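Local structure of FAD:protein FMN transferase (Pseudomonas stutzeri ATCC 14405 = CCUG 16156, 5MGY) at residues S91-G96 with T267-G272; D95-L100 with S274-V279; K284-A289 with A296-R301. The protein matures the NosR protein needed for nitrous oxide reduction, probably by transferring FMN from FAD to a threonine side chain with magnesium as cofactor. All blocks are in the same frame, centred on the assembly; numbering follows the deposited sequence.

Contact 1: S91-G96 with T267-G272. With MG (magnesium ion), chain I.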
loop_
_atom_site.group_PDB
_atom_site.type_symbol
_atom_site.label_atom_id
_atom_site.label_comp_id
_atom_site.label_asym_id
_atom_site.label_seq_id
_atom_site.Cartn_x
_atom_site.Cartn_y
_atom_site.Cartn_z
ATOM N N SER A 91 6.219 -1.349 11.405
ATOM C CA SER A 91 7.536 -0.758 11.673
ATOM C C SER A 91 8.411 -1.759 12.388
ATOM O O SER A 91 9.529 -2.030 11.941
ATOM C CB SER A 91 7.473 0.528 12.508
ATOM O OG SER A 91 8.791 1.011 12.750
ATOM N N ALA A 92 7.886 -2.319 13.474
ATOM C CA ALA A 92 8.609 -3.350 14.220
ATOM C C ALA A 92 9.008 -4.578 13.318
ATOM O O ALA A 92 10.169 -4.980 13.272
ATOM C CB ALA A 92 7.813 -3.779 15.445
ATOM N N ASP A 93 8.076 -5.121 12.554
ATOM C CA ASP A 93 8.376 -6.272 11.736
ATOM C C ASP A 93 9.373 -5.988 10.611
ATOM O O ASP A 93 10.002 -6.921 10.152
ATOM C CB ASP A 93 7.093 -6.822 11.111
ATOM C CG ASP A 93 6.071 -7.252 12.144
ATOM O OD1 ASP A 93 6.415 -7.280 13.353
ATOM O OD2 ASP A 93 4.913 -7.543 11.736
ATOM N N SER A 94 9.526 -4.740 10.175
ATOM C CA SER A 94 10.402 -4.418 9.038
ATOM C C SER A 94 11.662 -3.634 9.446
ATOM O O SER A 94 12.192 -2.883 8.641
ATOM C CB SER A 94 9.615 -3.619 8.004
ATOM O OG SER A 94 9.466 -2.274 8.433
ATOM N N ASP A 95 12.111 -3.789 10.699
ATOM C CA ASP A 95 13.282 -3.096 11.217
ATOM C C ASP A 95 13.300 -1.612 10.912
ATOM O O ASP A 95 14.329 -1.116 10.535
ATOM C CB ASP A 95 14.561 -3.734 10.668
ATOM C CG ASP A 95 14.776 -5.161 11.172
ATOM O OD1 ASP A 95 14.333 -5.522 12.278
ATOM O OD2 ASP A 95 15.427 -5.941 10.466
ATOM N N GLY A 96 12.154 -0.926 11.059
ATOM C CA GLY A 96 12.022 0.531 10.828
ATOM C C GLY A 96 11.947 1.019 9.379
ATOM O O GLY A 96 11.874 2.200 9.093
ATOM N N THR A 267 -4.512 -7.398 2.788
ATOM C CA THR A 267 -4.058 -6.457 1.760
ATOM C C THR A 267 -3.407 -5.204 2.382
ATOM O O THR A 267 -2.623 -4.537 1.744
ATOM C CB THR A 267 -5.278 -6.015 0.970
ATOM O OG1 THR A 267 -6.075 -7.153 0.696
ATOM C CG2 THR A 267 -4.909 -5.363 -0.299
ATOM N N LEU A 268 -3.787 -4.859 3.617
ATOM C CA LEU A 268 -3.171 -3.742 4.328
ATOM C C LEU A 268 -1.666 -4.061 4.499
ATOM O O LEU A 268 -0.777 -3.284 4.068
ATOM C CB LEU A 268 -3.884 -3.536 5.688
ATOM C CG LEU A 268 -3.500 -2.292 6.498
ATOM C CD1 LEU A 268 -4.445 -2.011 7.646
ATOM C CD2 LEU A 268 -2.062 -2.351 7.001
ATOM N N ARG A 269 -1.400 -5.203 5.128
ATOM C CA ARG A 269 -0.027 -5.778 5.273
ATOM C C ARG A 269 0.775 -5.877 3.972
ATOM O O ARG A 269 1.933 -5.447 3.935
ATOM C CB ARG A 269 -0.064 -7.129 6.046
ATOM C CG ARG A 269 -0.382 -6.814 7.510
ATOM C CD ARG A 269 0.082 -7.757 8.585
ATOM N NE ARG A 269 1.541 -8.012 8.658
ATOM C CZ ARG A 269 2.433 -7.325 9.359
ATOM N NH1 ARG A 269 3.688 -7.725 9.375
ATOM N NH2 ARG A 269 2.110 -6.227 10.012
ATOM N N ALA A 270 0.143 -6.326 2.898
ATOM C CA ALA A 270 0.842 -6.352 1.624
ATOM C C ALA A 270 1.267 -4.956 1.166
ATOM O O ALA A 270 2.317 -4.796 0.623
ATOM C CB ALA A 270 -0.001 -7.035 0.535
ATOM N N ASP A 271 0.439 -3.944 1.395
ATOM C CA ASP A 271 0.692 -2.580 0.911
ATOM C C ASP A 271 1.862 -2.011 1.713
ATOM O O ASP A 271 2.692 -1.224 1.185
ATOM C CB ASP A 271 -0.633 -1.736 1.010
ATOM C CG ASP A 271 -0.640 -0.441 0.151
ATOM O OD1 ASP A 271 -1.587 0.388 0.327
ATOM O OD2 ASP A 271 0.290 -0.204 -0.665
ATOM N N GLY A 272 1.891 -2.427 2.989
ATOM C CA GLY A 272 2.841 -1.948 3.937
ATOM C C GLY A 272 4.196 -2.573 3.688
ATOM O O GLY A 272 5.197 -1.857 3.494
HETATM MG MG MG I . 2.203 1.168 -0.329
#
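Asp93 and Arg269 carry this contact alone, through a salt bridge whose geometry is far from the flat, two-pronged ideal. Arg269 NH1 lies 2.7 Å from Asp93 OD2, but the N-H...O angle is 127°, so the hydrogen bond within the ion pair is weak. Arg269 NH2 is more distant, at 3.5 Å from Asp93 OD2, which makes the grip one-sided. The carboxylate is turned 68° against the guanidinium plane and OD2 approaches it obliquely, while Asp93 CB lies at the edge of that group. Arg269 gets there by a bend at chi3 (58°) that swings its tip across to helix 78-93. The attraction is therefore probably more electrostatic than directional. Asp93 OD1 has a second partner in Gln89 NE2, which helps fix the rotation of the carboxylate.

Asp93 is the last residue of its helix with helical torsions, and the chain then closes on itself: Gly96 N (3.0 Å) and Ser94 N (3.2 Å) both donate to Ser91 O. With the weak bond from Asp95 N to Ala92 O and the positive phi of Asp95, this is a Schellman motif.

On helix 267-292, Asp271 follows two residues after the arginine but serves another purpose. Its OD2 binds the magnesium ion at 2.4 Å, and its OD1 accepts a bond from Gly161 N. The salt bridge thus ties a capped helix end to the first turns of the helix that supplies Asp271 to the magnesium site, completed by Ser157 O and Thr275 OG1.

Contact 2: D95-L100 with S274-V279. With MG (magnesium ion), chain I.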
loop_
_atom_site.group_PDB
_atom_site.type_symbol
_atom_site.label_atom_id
_atom_site.label_comp_id
_atom_site.label_asym_id
_atom_site.label_seq_id
_atom_site.Cartn_x
_atom_site.Cartn_y
_atom_site.Cartn_z
ATOM N N ASP A 95 12.111 -3.789 10.699
ATOM C CA ASP A 95 13.282 -3.096 11.217
ATOM C C ASP A 95 13.300 -1.612 10.912
ATOM O O ASP A 95 14.329 -1.116 10.535
ATOM C CB ASP A 95 14.561 -3.734 10.668
ATOM C CG ASP A 95 14.776 -5.161 11.172
ATOM O OD1 ASP A 95 14.333 -5.522 12.278
ATOM O OD2 ASP A 95 15.427 -5.941 10.466
ATOM N N GLY A 96 12.154 -0.926 11.059
ATOM C CA GLY A 96 12.022 0.531 10.828
ATOM C C GLY A 96 11.947 1.019 9.379
ATOM O O GLY A 96 11.874 2.200 9.093
ATOM N N ALA A 97 11.981 0.109 8.431
ATOM C CA ALA A 97 11.843 0.515 7.025
ATOM C C ALA A 97 10.446 1.119 6.727
ATOM O O ALA A 97 10.312 1.933 5.843
ATOM C CB ALA A 97 12.130 -0.665 6.116
ATOM N N PHE A 98 9.447 0.695 7.483
ATOM C CA PHE A 98 8.106 1.246 7.402
ATOM C C PHE A 98 7.957 2.350 8.430
ATOM O O PHE A 98 8.103 2.091 9.635
ATOM C CB PHE A 98 7.015 0.169 7.648
ATOM C CG PHE A 98 5.625 0.690 7.482
ATOM C CD1 PHE A 98 4.981 0.619 6.259
ATOM C CD2 PHE A 98 4.984 1.345 8.526
ATOM C CE1 PHE A 98 3.708 1.152 6.080
ATOM C CE2 PHE A 98 3.723 1.895 8.348
ATOM C CZ PHE A 98 3.081 1.794 7.124
ATOM N N ASP A 99 7.590 3.543 7.956
ATOM C CA ASP A 99 7.416 4.721 8.806
ATOM C C ASP A 99 6.267 5.629 8.275
ATOM O O ASP A 99 6.321 6.223 7.166
ATOM C CB ASP A 99 8.774 5.488 8.898
ATOM C CG ASP A 99 8.957 6.275 10.221
ATOM O OD1 ASP A 99 10.036 6.194 10.836
ATOM O OD2 ASP A 99 8.033 6.955 10.687
ATOM N N LEU A 100 5.265 5.815 9.104
ATOM C CA LEU A 100 4.206 6.816 8.798
ATOM C C LEU A 100 4.581 8.315 8.930
ATOM O O LEU A 100 3.767 9.154 8.562
ATOM C CB LEU A 100 2.998 6.565 9.693
ATOM C CG LEU A 100 2.440 5.149 9.597
ATOM C CD1 LEU A 100 1.440 4.874 10.678
ATOM C CD2 LEU A 100 1.769 4.952 8.243
ATOM N N SER A 274 5.193 -4.401 1.130
ATOM C CA SER A 274 5.614 -3.887 -0.161
ATOM C C SER A 274 6.373 -2.558 -0.094
ATOM O O SER A 274 7.423 -2.425 -0.692
ATOM C CB SER A 274 4.401 -3.725 -1.093
ATOM O OG SER A 274 4.804 -3.106 -2.269
ATOM N N THR A 275 5.829 -1.574 0.612
ATOM C CA THR A 275 6.534 -0.279 0.773
ATOM C C THR A 275 7.914 -0.420 1.474
ATOM O O THR A 275 8.858 0.310 1.132
ATOM C CB THR A 275 5.635 0.754 1.520
ATOM O OG1 THR A 275 4.512 1.069 0.699
ATOM C CG2 THR A 275 6.362 2.062 1.813
ATOM N N ALA A 276 7.972 -1.320 2.455
ATOM C CA ALA A 276 9.135 -1.535 3.305
ATOM C C ALA A 276 10.260 -2.209 2.530
ATOM O O ALA A 276 11.460 -1.877 2.701
ATOM C CB ALA A 276 8.762 -2.432 4.473
ATOM N N LEU A 277 9.859 -3.177 1.706
ATOM C CA LEU A 277 10.787 -3.927 0.876
ATOM C C LEU A 277 11.416 -3.017 -0.150
ATOM O O LEU A 277 12.602 -3.127 -0.384
ATOM C CB LEU A 277 10.098 -5.130 0.204
ATOM C CG LEU A 277 9.731 -6.191 1.208
ATOM C CD1 LEU A 277 9.192 -7.420 0.509
ATOM C CD2 LEU A 277 10.931 -6.557 2.105
ATOM N N MET A 278 10.652 -2.097 -0.719
ATOM C CA MET A 278 11.184 -1.144 -1.686
ATOM C C MET A 278 12.093 -0.105 -1.004
ATOM O O MET A 278 12.978 0.466 -1.655
ATOM C CB MET A 278 10.047 -0.446 -2.421
ATOM C CG MET A 278 10.446 0.762 -3.260
ATOM S SD MET A 278 11.559 0.425 -4.630
ATOM C CE MET A 278 10.439 -0.282 -5.808
ATOM N N VAL A 279 11.850 0.184 0.272
ATOM C CA VAL A 279 12.770 1.011 0.982
ATOM C C VAL A 279 14.053 0.221 1.058
ATOM O O VAL A 279 15.086 0.724 0.692
ATOM C CB VAL A 279 12.251 1.408 2.390
ATOM C CG1 VAL A 279 13.367 1.982 3.289
ATOM C CG2 VAL A 279 11.064 2.372 2.226
HETATM MG MG MG I . 2.203 1.168 -0.329
#
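Ala97 is the first residue of 95-100 to meet the helix 274-279, and it meets it at close quarters: its CA lies 5.0 Å from that of Ala276, a spacing consistent with a methyl as the side chain on both sides. Ala97 CB points toward the helix and rests 3.7 Å from Ala276 O, with Ala276 CB at 4.1 Å, so the methyl touches main chain as well as side chain. One turn further along the helix, Val279 reaches the same residue with both of its branches. Its CG1, anti to the backbone N (chi1 165°), stands 4.1 Å from Ala97 CB, while CG2 lies 3.7 Å from Ala97 O. The loop residue is thus held between successive helical turns, and Leu280 adds to its surroundings.

Phe98 comes next and touches more lightly, its CB 4.5 Å from Ala276 CB. Its backbone N is bonded to Ser94 OG. With CG anti to the backbone N (chi1 -176°), the ring extends onward from this point to lie against Ser157, whose O is a magnesium ligand, and Ile158 beside it in sequence. Beyond it the loop leaves the helix, and Leu100 makes backbone bonds with Asp154.

Thr275, just before Ala276, uses its hydroxyl differently: OG1 binds the magnesium ion at 2.5 Å, alongside Asp271 OD2 and Ser157 O. Polar and apolar roles are therefore divided between neighbouring helix positions. Across the two segments only van der Waals contact operates, with methyl and methylene groups meeting one another and carbonyl oxygens; the fit consequently depends on small side chains and shape rather than on directional bonds, beside a metal site whose three protein ligands are oxygen atoms.

Contact 3: K284-A289 with A296-R301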
loop_
_atom_site.group_PDB
_atom_site.type_symbol
_atom_site.label_atom_id
_atom_site.label_comp_id
_atom_site.label_asym_id
_atom_site.label_seq_id
_atom_site.Cartn_x
_atom_site.Cartn_y
_atom_site.Cartn_z
ATOM N N LYS A 284 18.669 -6.248 1.291
ATOM C CA LYS A 284 18.049 -6.280 2.640
ATOM C C LYS A 284 16.597 -6.717 2.573
ATOM O O LYS A 284 16.103 -7.404 3.516
ATOM C CB LYS A 284 18.157 -4.936 3.334
ATOM C CG LYS A 284 19.530 -4.665 3.869
ATOM C CD LYS A 284 19.841 -3.205 4.100
ATOM C CE LYS A 284 21.340 -3.081 4.016
ATOM N NZ LYS A 284 21.689 -1.665 4.079
ATOM N N GLY A 285 15.967 -6.350 1.440
ATOM C CA GLY A 285 14.620 -6.771 1.103
ATOM C C GLY A 285 14.390 -8.251 1.184
ATOM O O GLY A 285 13.633 -8.737 2.029
ATOM N N LEU A 286 15.090 -8.965 0.316
ATOM C CA LEU A 286 15.129 -10.445 0.345
ATOM C C LEU A 286 15.432 -11.164 1.676
ATOM O O LEU A 286 14.829 -12.215 1.992
ATOM C CB LEU A 286 16.129 -10.924 -0.664
ATOM C CG LEU A 286 15.414 -11.342 -1.921
ATOM C CD1 LEU A 286 16.456 -11.402 -3.047
ATOM C CD2 LEU A 286 14.692 -12.684 -1.687
ATOM N N ALA A 287 16.392 -10.617 2.418
ATOM C CA ALA A 287 16.800 -11.207 3.676
ATOM C C ALA A 287 15.632 -11.093 4.633
ATOM O O ALA A 287 15.243 -12.129 5.222
ATOM C CB ALA A 287 18.073 -10.554 4.219
ATOM N N LEU A 288 15.047 -9.870 4.746
ATOM C CA LEU A 288 13.864 -9.618 5.624
ATOM C C LEU A 288 12.718 -10.530 5.200
ATOM O O LEU A 288 12.147 -11.274 6.021
ATOM C CB LEU A 288 13.423 -8.133 5.598
ATOM C CG LEU A 288 12.258 -7.809 6.554
ATOM C CD1 LEU A 288 12.713 -7.611 7.979
ATOM C CD2 LEU A 288 11.507 -6.605 6.061
ATOM N N ALA A 289 12.439 -10.509 3.912
ATOM C CA ALA A 289 11.327 -11.274 3.440
ATOM C C ALA A 289 11.453 -12.746 3.812
ATOM O O ALA A 289 10.481 -13.316 4.308
ATOM C CB ALA A 289 11.113 -11.105 1.951
ATOM N N ALA A 296 6.995 -12.792 -1.591
ATOM C CA ALA A 296 7.343 -11.608 -2.367
ATOM C C ALA A 296 8.086 -11.955 -3.665
ATOM O O ALA A 296 8.775 -12.979 -3.725
ATOM C CB ALA A 296 8.211 -10.691 -1.516
ATOM N N PHE A 297 7.976 -11.074 -4.658
ATOM C CA PHE A 297 8.550 -11.245 -5.991
ATOM C C PHE A 297 9.207 -9.920 -6.375
ATOM O O PHE A 297 8.514 -8.929 -6.629
ATOM C CB PHE A 297 7.424 -11.583 -6.966
ATOM C CG PHE A 297 7.856 -11.801 -8.386
ATOM C CD1 PHE A 297 8.095 -13.122 -8.831
ATOM C CD2 PHE A 297 7.983 -10.742 -9.294
ATOM C CE1 PHE A 297 8.464 -13.380 -10.148
ATOM C CE2 PHE A 297 8.360 -10.997 -10.611
ATOM C CZ PHE A 297 8.622 -12.314 -11.035
ATOM N N PHE A 298 10.531 -9.900 -6.412
ATOM C CA PHE A 298 11.316 -8.705 -6.679
ATOM C C PHE A 298 11.691 -8.480 -8.151
ATOM O O PHE A 298 11.888 -9.418 -8.862
ATOM C CB PHE A 298 12.613 -8.828 -5.917
ATOM C CG PHE A 298 12.463 -8.832 -4.464
ATOM C CD1 PHE A 298 12.914 -7.757 -3.704
ATOM C CD2 PHE A 298 11.875 -9.891 -3.822
ATOM C CE1 PHE A 298 12.771 -7.749 -2.333
ATOM C CE2 PHE A 298 11.736 -9.878 -2.446
ATOM C CZ PHE A 298 12.179 -8.811 -1.698
ATOM N N VAL A 299 11.773 -7.229 -8.608
ATOM C CA VAL A 299 12.262 -6.924 -9.945
ATOM C C VAL A 299 13.446 -5.979 -9.837
ATOM O O VAL A 299 13.302 -4.774 -9.620
ATOM C CB VAL A 299 11.191 -6.348 -10.874
ATOM C CG1 VAL A 299 11.737 -6.190 -12.275
ATOM C CG2 VAL A 299 10.038 -7.323 -10.961
ATOM N N VAL A 300 14.624 -6.562 -10.035
ATOM C CA VAL A 300 15.896 -5.886 -9.912
ATOM C C VAL A 300 16.456 -5.655 -11.291
ATOM O O VAL A 300 16.499 -6.578 -12.182
ATOM C CB VAL A 300 16.907 -6.711 -9.115
ATOM C CG1 VAL A 300 18.118 -5.852 -8.826
ATOM C CG2 VAL A 300 16.277 -7.264 -7.851
ATOM N N ARG A 301 16.804 -4.383 -11.452
ATOM C CA ARG A 301 17.387 -3.837 -12.643
ATOM C C ARG A 301 18.860 -4.118 -12.563
ATOM O O ARG A 301 19.568 -3.610 -11.711
ATOM C CB ARG A 301 17.135 -2.351 -12.663
ATOM C CG ARG A 301 18.147 -1.539 -13.408
ATOM C CD ARG A 301 18.087 -1.814 -14.870
ATOM N NE ARG A 301 17.283 -0.851 -15.612
ATOM C CZ ARG A 301 17.778 -0.174 -16.670
ATOM N NH1 ARG A 301 17.030 0.651 -17.353
ATOM N NH2 ARG A 301 19.022 -0.286 -17.060
#
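Phe298 has the most surface buried here, with Leu286 second and Ala289 third, and the contact can be read as the seating of one aromatic ring against one side of a helix. The axes of the short segments 284-289 and 296-301 run antiparallel, 172° between their directions, and approach to 10.1 Å, as helix 267-292 leads into strand 295-301 and packs back along it. Phe298 spans this gap: with CG anti to the carbonyl carbon (chi1 -65°), its ring stands up from the strand toward the helix.

Leu286 covers one face. Its CG sits 4.2 Å from the ring centroid and 17° off the ring normal, a CH-pi contact displaced toward the rim, where CE2 is 4.0 Å away. CD2 of the same leucine also lies near CE2. The tip of the ring goes deeper, to the helix backbone: Phe298 CZ is 3.5 Å from Leu286 N and 3.7 Å from Gly285 C. Gly285 has no side chain to come between, and a CB at this position would point at the ring. Ala289, one turn on, meets the ring edge with its CB 4.4 Å from Phe298 CZ, and Leu277 packs against that same atom from earlier in helix 267-292.

The strand itself is held in the antiparallel sheet, Phe298 pairing through its backbone with Thr309, while Phe297 packs instead on Ile203 and Ala205 of strand 199-205. Were Phe298 an alanine, a gap is likely to open between helix and sheet, with Leu286 CG left without a ring face beneath it. Helix and strand are joined across these segments by dispersion and CH-pi contact alone, so between these segments the spacing depends largely on the phenyl ring.

In the fold
All three contacts draw on helix 267-292, at successive positions along it. Contact 1, near its start, is a surface contact resting on one ion pair; contacts 2 and 3 are buried and apolar. Contacts 1 and 2 share Asp95 and Gly96, have centres about 6 Å apart, and each contributes a magnesium ligand, whereas in contact 3 the Phe298 side chain is about 14 Å from the ion. Contact 2 sets the helix against a loop through small side chains; contact 3 sets it against the sheet through an aromatic ring. Leu277 bridges these two, its CD1 lying 4.0 Å from Ala296 CB, and Leu288 packs back onto Ser94.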